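PDB 3ONK: epsin-3 from Saccharomyces cerevisiae, which helps recruit clathrin to the Golgi network and endosomes and binds membranes enriched in phosphatidylinositol-3,5-bisphosphate. Local coordinates for residues T30-I35 with L74-K79; R65-A70 with I114-R119. One frame throughout, in Å; residues are numbered along the deposited sequence.

Contact 1 (T30-I35 with L74-K79)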
loop_
_atom_site.group_PDB
_atom_site.type_symbol
_atom_site.label_atom_id
_atom_site.label_comp_id
_atom_site.label_asym_id
_atom_site.label_seq_id
_atom_site.Cartn_x
_atom_site.Cartn_y
_atom_site.Cartn_z
ATOM N N THR A 30 -0.131 -3.237 -13.987
ATOM C CA THR A 30 1.220 -3.231 -14.572
ATOM C C THR A 30 2.177 -2.241 -13.857
ATOM O O THR A 30 3.355 -2.542 -13.637
ATOM C CB THR A 30 1.212 -2.960 -16.121
ATOM O OG1 THR A 30 0.648 -4.082 -16.799
ATOM C CG2 THR A 30 2.630 -2.773 -16.645
ATOM N N LEU A 31 1.656 -1.076 -13.484
ATOM C CA LEU A 31 2.432 -0.092 -12.746
ATOM C C LEU A 31 2.789 -0.639 -11.371
ATOM O O LEU A 31 3.906 -0.432 -10.867
ATOM C CB LEU A 31 1.645 1.210 -12.595
ATOM C CG LEU A 31 2.316 2.316 -11.772
ATOM C CD1 LEU A 31 3.589 2.796 -12.443
ATOM C CD2 LEU A 31 1.337 3.462 -11.563
ATOM N N MET A 32 1.835 -1.337 -10.767
ATOM C CA MET A 32 2.079 -1.981 -9.482
ATOM C C MET A 32 3.181 -3.053 -9.608
ATOM O O MET A 32 4.100 -3.120 -8.783
ATOM C CB MET A 32 0.785 -2.579 -8.933
ATOM C CG MET A 32 -0.236 -1.560 -8.466
ATOM S SD MET A 32 -1.498 -2.323 -7.437
ATOM C CE MET A 32 -2.304 -3.407 -8.630
ATOM N N ASP A 33 3.099 -3.872 -10.651
ATOM C CA ASP A 33 4.145 -4.866 -10.918
ATOM C C ASP A 33 5.522 -4.218 -11.106
ATOM O O ASP A 33 6.524 -4.713 -10.588
ATOM C CB ASP A 33 3.787 -5.722 -12.136
ATOM C CG ASP A 33 4.291 -7.160 -12.013
ATOM O OD1 ASP A 33 4.611 -7.595 -10.889
ATOM O OD2 ASP A 33 4.356 -7.860 -13.041
ATOM N N GLN A 34 5.574 -3.106 -11.836
ATOM C CA GLN A 34 6.841 -2.382 -12.019
ATOM C C GLN A 34 7.421 -2.006 -10.664
ATOM O O GLN A 34 8.622 -2.145 -10.418
ATOM C CB GLN A 34 6.648 -1.135 -12.896
ATOM C CG GLN A 34 6.497 -1.449 -14.400
ATOM C CD GLN A 34 6.128 -0.222 -15.234
ATOM O OE1 GLN A 34 5.355 0.623 -14.793
ATOM N NE2 GLN A 34 6.666 -0.135 -16.448
ATOM N N ILE A 35 6.557 -1.533 -9.771
ATOM C CA ILE A 35 6.996 -1.138 -8.449
ATOM C C ILE A 35 7.436 -2.362 -7.635
ATOM O O ILE A 35 8.427 -2.325 -6.897
ATOM C CB ILE A 35 5.894 -0.339 -7.733
ATOM C CG1 ILE A 35 5.736 1.040 -8.399
ATOM C CG2 ILE A 35 6.233 -0.186 -6.284
ATOM C CD1 ILE A 35 4.378 1.688 -8.159
ATOM N N LEU A 74 0.221 -1.528 -1.331
ATOM C CA LEU A 74 0.942 -2.257 -0.306
ATOM C C LEU A 74 0.416 -3.688 -0.230
ATOM O O LEU A 74 1.168 -4.631 0.021
ATOM C CB LEU A 74 0.791 -1.520 1.029
ATOM C CG LEU A 74 1.774 -1.652 2.194
ATOM C CD1 LEU A 74 3.243 -1.481 1.805
ATOM C CD2 LEU A 74 1.385 -0.638 3.276
ATOM N N ASP A 75 -0.877 -3.859 -0.483
ATOM C CA ASP A 75 -1.430 -5.200 -0.557
ATOM C C ASP A 75 -0.783 -5.974 -1.706
ATOM O O ASP A 75 -0.338 -7.112 -1.556
ATOM C CB ASP A 75 -2.945 -5.146 -0.767
ATOM C CG ASP A 75 -3.582 -6.521 -0.717
ATOM O OD1 ASP A 75 -3.605 -7.118 0.375
ATOM O OD2 ASP A 75 -4.025 -7.020 -1.776
ATOM N N TYR A 76 -0.743 -5.344 -2.866
ATOM C CA TYR A 76 -0.179 -5.984 -4.042
ATOM C C TYR A 76 1.280 -6.367 -3.783
ATOM O O TYR A 76 1.718 -7.443 -4.172
ATOM C CB TYR A 76 -0.292 -5.047 -5.251
ATOM C CG TYR A 76 0.099 -5.684 -6.566
ATOM C CD1 TYR A 76 -0.853 -6.313 -7.371
ATOM C CD2 TYR A 76 1.422 -5.664 -7.002
ATOM C CE1 TYR A 76 -0.489 -6.890 -8.581
ATOM C CE2 TYR A 76 1.794 -6.246 -8.201
ATOM C CZ TYR A 76 0.840 -6.858 -8.984
ATOM O OH TYR A 76 1.220 -7.438 -10.175
ATOM N N LEU A 77 2.018 -5.492 -3.103
ATOM C CA LEU A 77 3.454 -5.689 -2.915
ATOM C C LEU A 77 3.735 -6.820 -1.949
ATOM O O LEU A 77 4.704 -7.558 -2.096
ATOM C CB LEU A 77 4.129 -4.412 -2.428
ATOM C CG LEU A 77 4.177 -3.243 -3.415
ATOM C CD1 LEU A 77 4.862 -2.043 -2.770
ATOM C CD2 LEU A 77 4.882 -3.630 -4.717
ATOM N N ILE A 78 2.869 -6.959 -0.955
ATOM C CA ILE A 78 2.987 -8.067 -0.041
ATOM C C ILE A 78 2.746 -9.396 -0.757
ATOM O O ILE A 78 3.365 -10.405 -0.428
ATOM C CB ILE A 78 2.106 -7.836 1.193
ATOM C CG1 ILE A 78 2.690 -6.648 1.981
ATOM C CG2 ILE A 78 2.040 -9.086 2.053
ATOM C CD1 ILE A 78 1.732 -5.979 2.893
ATOM N N LYS A 79 1.912 -9.374 -1.791
ATOM C CA LYS A 79 1.628 -10.582 -2.571
ATOM C C LYS A 79 2.621 -10.829 -3.707
ATOM O O LYS A 79 2.821 -11.968 -4.126
ATOM C CB LYS A 79 0.204 -10.530 -3.139
ATOM C CG LYS A 79 -0.880 -10.637 -2.076
ATOM C CD LYS A 79 -2.238 -10.193 -2.612
ATOM C CE LYS A 79 -3.251 -10.064 -1.481
ATOM N NZ LYS A 79 -4.570 -9.556 -1.972
#

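Contact 2 (R65-A70 with I114-R119)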
loop_
_atom_site.group_PDB
_atom_site.type_symbol
_atom_site.label_atom_id
_atom_site.label_comp_id
_atom_site.label_asym_id
_atom_site.label_seq_id
_atom_site.Cartn_x
_atom_site.Cartn_y
_atom_site.Cartn_z
ATOM N N ARG A 65 -8.190 9.256 -0.500
ATOM C CA ARG A 65 -7.986 8.530 -1.741
ATOM C C ARG A 65 -6.545 8.089 -1.912
ATOM O O ARG A 65 -6.289 6.942 -2.269
ATOM C CB ARG A 65 -8.413 9.371 -2.941
ATOM C CG ARG A 65 -8.567 8.548 -4.208
ATOM C CD ARG A 65 -8.514 9.419 -5.442
ATOM N NE ARG A 65 -9.187 10.694 -5.231
ATOM C CZ ARG A 65 -10.472 10.909 -5.473
ATOM N NH1 ARG A 65 -11.225 9.929 -5.930
ATOM N NH2 ARG A 65 -11.002 12.101 -5.257
ATOM N N GLN A 66 -5.614 9.012 -1.673
ATOM C CA GLN A 66 -4.187 8.712 -1.738
ATOM C C GLN A 66 -3.782 7.635 -0.729
ATOM O O GLN A 66 -2.902 6.815 -0.987
ATOM C CB GLN A 66 -3.364 9.989 -1.521
ATOM C CG GLN A 66 -3.491 10.996 -2.656
ATOM C CD GLN A 66 -2.537 12.177 -2.522
ATOM O OE1 GLN A 66 -2.794 13.118 -1.771
ATOM N NE2 GLN A 66 -1.436 12.133 -3.260
ATOM N N ILE A 67 -4.434 7.651 0.425
ATOM C CA ILE A 67 -4.218 6.638 1.441
ATOM C C ILE A 67 -4.818 5.309 1.007
ATOM O O ILE A 67 -4.189 4.261 1.161
ATOM C CB ILE A 67 -4.829 7.068 2.788
ATOM C CG1 ILE A 67 -4.046 8.250 3.364
ATOM C CG2 ILE A 67 -4.864 5.891 3.767
ATOM C CD1 ILE A 67 -4.571 8.719 4.694
ATOM N N TYR A 68 -6.029 5.356 0.451
ATOM C CA TYR A 68 -6.660 4.144 -0.061
ATOM C C TYR A 68 -5.786 3.487 -1.140
ATOM O O TYR A 68 -5.556 2.271 -1.119
ATOM C CB TYR A 68 -8.063 4.424 -0.611
ATOM C CG TYR A 68 -8.802 3.142 -0.929
ATOM C CD1 TYR A 68 -9.275 2.339 0.090
ATOM C CD2 TYR A 68 -9.000 2.725 -2.238
ATOM C CE1 TYR A 68 -9.936 1.172 -0.165
ATOM C CE2 TYR A 68 -9.665 1.531 -2.512
ATOM C CZ TYR A 68 -10.134 0.765 -1.457
ATOM O OH TYR A 68 -10.806 -0.417 -1.670
ATOM N N LYS A 69 -5.273 4.306 -2.057
ATOM C CA LYS A 69 -4.416 3.814 -3.141
ATOM C C LYS A 69 -3.055 3.285 -2.642
ATOM O O LYS A 69 -2.501 2.336 -3.200
ATOM C CB LYS A 69 -4.249 4.903 -4.201
ATOM C CG LYS A 69 -5.580 5.250 -4.890
ATOM C CD LYS A 69 -5.516 6.552 -5.694
ATOM C CE LYS A 69 -5.159 6.312 -7.134
ATOM N NZ LYS A 69 -5.159 7.555 -7.922
ATOM N N ALA A 70 -2.528 3.896 -1.582
ATOM C CA ALA A 70 -1.325 3.387 -0.918
ATOM C C ALA A 70 -1.556 2.018 -0.270
ATOM O O ALA A 70 -0.652 1.162 -0.242
ATOM C CB ALA A 70 -0.840 4.379 0.116
ATOM N N ILE A 114 -14.696 4.147 5.760
ATOM C CA ILE A 114 -14.997 2.724 5.975
ATOM C C ILE A 114 -14.160 1.785 5.090
ATOM O O ILE A 114 -13.768 0.696 5.510
ATOM C CB ILE A 114 -16.506 2.412 5.877
ATOM C CG1 ILE A 114 -16.786 1.006 6.428
ATOM C CG2 ILE A 114 -17.048 2.635 4.446
ATOM C CD1 ILE A 114 -18.226 0.784 6.856
ATOM N N ASN A 115 -13.865 2.225 3.876
ATOM C CA ASN A 115 -13.023 1.450 2.978
ATOM C C ASN A 115 -11.572 1.381 3.433
ATOM O O ASN A 115 -10.925 0.337 3.324
ATOM C CB ASN A 115 -13.118 2.035 1.576
ATOM C CG ASN A 115 -14.514 1.958 1.033
ATOM O OD1 ASN A 115 -15.165 0.914 1.137
ATOM N ND2 ASN A 115 -15.002 3.059 0.476
ATOM N N VAL A 116 -11.065 2.497 3.943
ATOM C CA VAL A 116 -9.704 2.552 4.448
ATOM C C VAL A 116 -9.521 1.595 5.626
ATOM O O VAL A 116 -8.538 0.845 5.674
ATOM C CB VAL A 116 -9.312 3.992 4.866
ATOM C CG1 VAL A 116 -7.979 3.992 5.607
ATOM C CG2 VAL A 116 -9.272 4.926 3.638
ATOM N N ARG A 117 -10.478 1.615 6.562
ATOM C CA ARG A 117 -10.381 0.807 7.787
ATOM C C ARG A 117 -10.439 -0.681 7.487
ATOM O O ARG A 117 -9.652 -1.450 8.025
ATOM C CB ARG A 117 -11.481 1.161 8.794
ATOM C CG ARG A 117 -11.499 2.608 9.236
ATOM C CD ARG A 117 -12.359 2.779 10.498
ATOM N NE ARG A 117 -13.769 2.498 10.247
ATOM C CZ ARG A 117 -14.616 3.389 9.744
ATOM N NH1 ARG A 117 -14.200 4.609 9.449
ATOM N NH2 ARG A 117 -15.879 3.066 9.544
ATOM N N THR A 118 -11.385 -1.076 6.636
ATOM C CA THR A 118 -11.525 -2.468 6.212
ATOM C C THR A 118 -10.318 -2.964 5.402
ATOM O O THR A 118 -9.911 -4.120 5.546
ATOM C CB THR A 118 -12.837 -2.708 5.422
ATOM O OG1 THR A 118 -12.771 -2.053 4.152
ATOM C CG2 THR A 118 -14.033 -2.165 6.194
ATOM N N ARG A 119 -9.735 -2.105 4.565
ATOM C CA ARG A 119 -8.507 -2.482 3.858
ATOM C C ARG A 119 -7.357 -2.629 4.840
ATOM O O ARG A 119 -6.542 -3.540 4.734
ATOM C CB ARG A 119 -8.102 -1.436 2.815
ATOM C CG ARG A 119 -9.034 -1.299 1.635
ATOM C CD ARG A 119 -9.304 -2.632 0.988
ATOM N NE ARG A 119 -8.177 -3.133 0.200
ATOM C CZ ARG A 119 -8.049 -2.996 -1.121
ATOM N NH1 ARG A 119 -6.990 -3.504 -1.740
ATOM N NH2 ARG A 119 -8.973 -2.361 -1.824
#

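Contact 1 (T30-I35 with L74-K79)
Tyr76 OH and Asp33 OD1 make the one polar link between these two helix segments, a weak hydrogen bond 3.5 Å long. The carboxylate stands steeply to the phenol ring, their planes 79° apart, and CB and CG of Asp33 also come near Tyr76 OH. Most of the contact is made by Met32, which is laid across one face of the same ring. Its CB sits 3.7 Å above the ring plane, displaced toward the rim near CD2 and CE2 of Tyr76, as a CH-pi contact. From there the chain crosses on the same side of the ring, and SD comes 4.4 Å from the ring centroid at an oblique angle, a Met-aromatic contact. A bend at the last torsion (chi3 -66°) then turns the methyl back toward the ring, so that Met32 CE meets Tyr76 CD1 at 3.5 Å. The ring of Tyr76 is also stacked with that of His80, one turn further along its own helix. Beside this pair, Leu77 CD2 lies 4.0 Å from Ile35 CG2. The same methyl, Leu77 CD2, is 4.2 Å from Met32 O. Leu77 also rests on Ile52 and Phe85, which carries this side of the contact into the domain interior. The axes of the two short segments come within 9.7 Å at a crossing angle of -56°. The contact is probably held mainly by apolar and CH-pi packing of Met32 on the ring, with the sulfur adding a Met-aromatic component and the phenol hydroxyl contributing little more than a loose tether to Asp33.

Contact 2 (R65-A70 with I114-R119)
The Tyr68 ring meets the guanidinium of Arg119 with the two planes 90° apart, and its OH lies at the guanidinium edge. On another part of the ring's rim, Asn115 O lies close to the ring plane, 3.7 Å from Tyr68 CE1, while Asn115 CB touches the same ring carbon. Arg119 NH2 donates a hydrogen bond of 2.7 Å to Tyr68 OH, short but bent, with an angle of 132° at the hydrogen. The arginine chain is bent at both chi2 and chi3, which turn CD and NE. Its CG approaches the ring obliquely, and its 3.2 Å distance from Tyr68 CE1 is unusually short, perhaps strained or doubtful. An alanine in place of Tyr68 removes the phenol acceptor, which would probably leave the Arg119 guanidinium freer to swing and open a gap beside Arg119 CG and Asn115 CB. Alongside this polar pair, Ile67 CG2 and Val116 CG1 meet at 4.1 Å, the two side chains crossing at about a right angle. The segments run nearly in the same direction, at 24° to one another. One turn further along helix 64-80, Leu71 packs on both Val116 and Arg119, and Gln72 also touches Arg119. Meanwhile Ala70 touches Arg55 and Phe56, so helix 64-80 also packs on helix 42-57.

Overall arrangement
Both contacts draw on helix 64-80, contact 2 on its first half and contact 1 on its second, with their centres about 16 Å apart and on opposite sides of the chain's centre. Along the sequence the segments alternate: 30-35, 65-70, 74-79, then 114-119. The shared helix is thereby tied backward to helix 29-38 and forward to helix 113-127, in a chain that contains no strand. This illustrates a general principle of all-helical domains, in which one central helix presents different faces to successive partners. Here it joins early and late parts of the ENTH domain, the membrane-binding module of the epsin family, into one compact body.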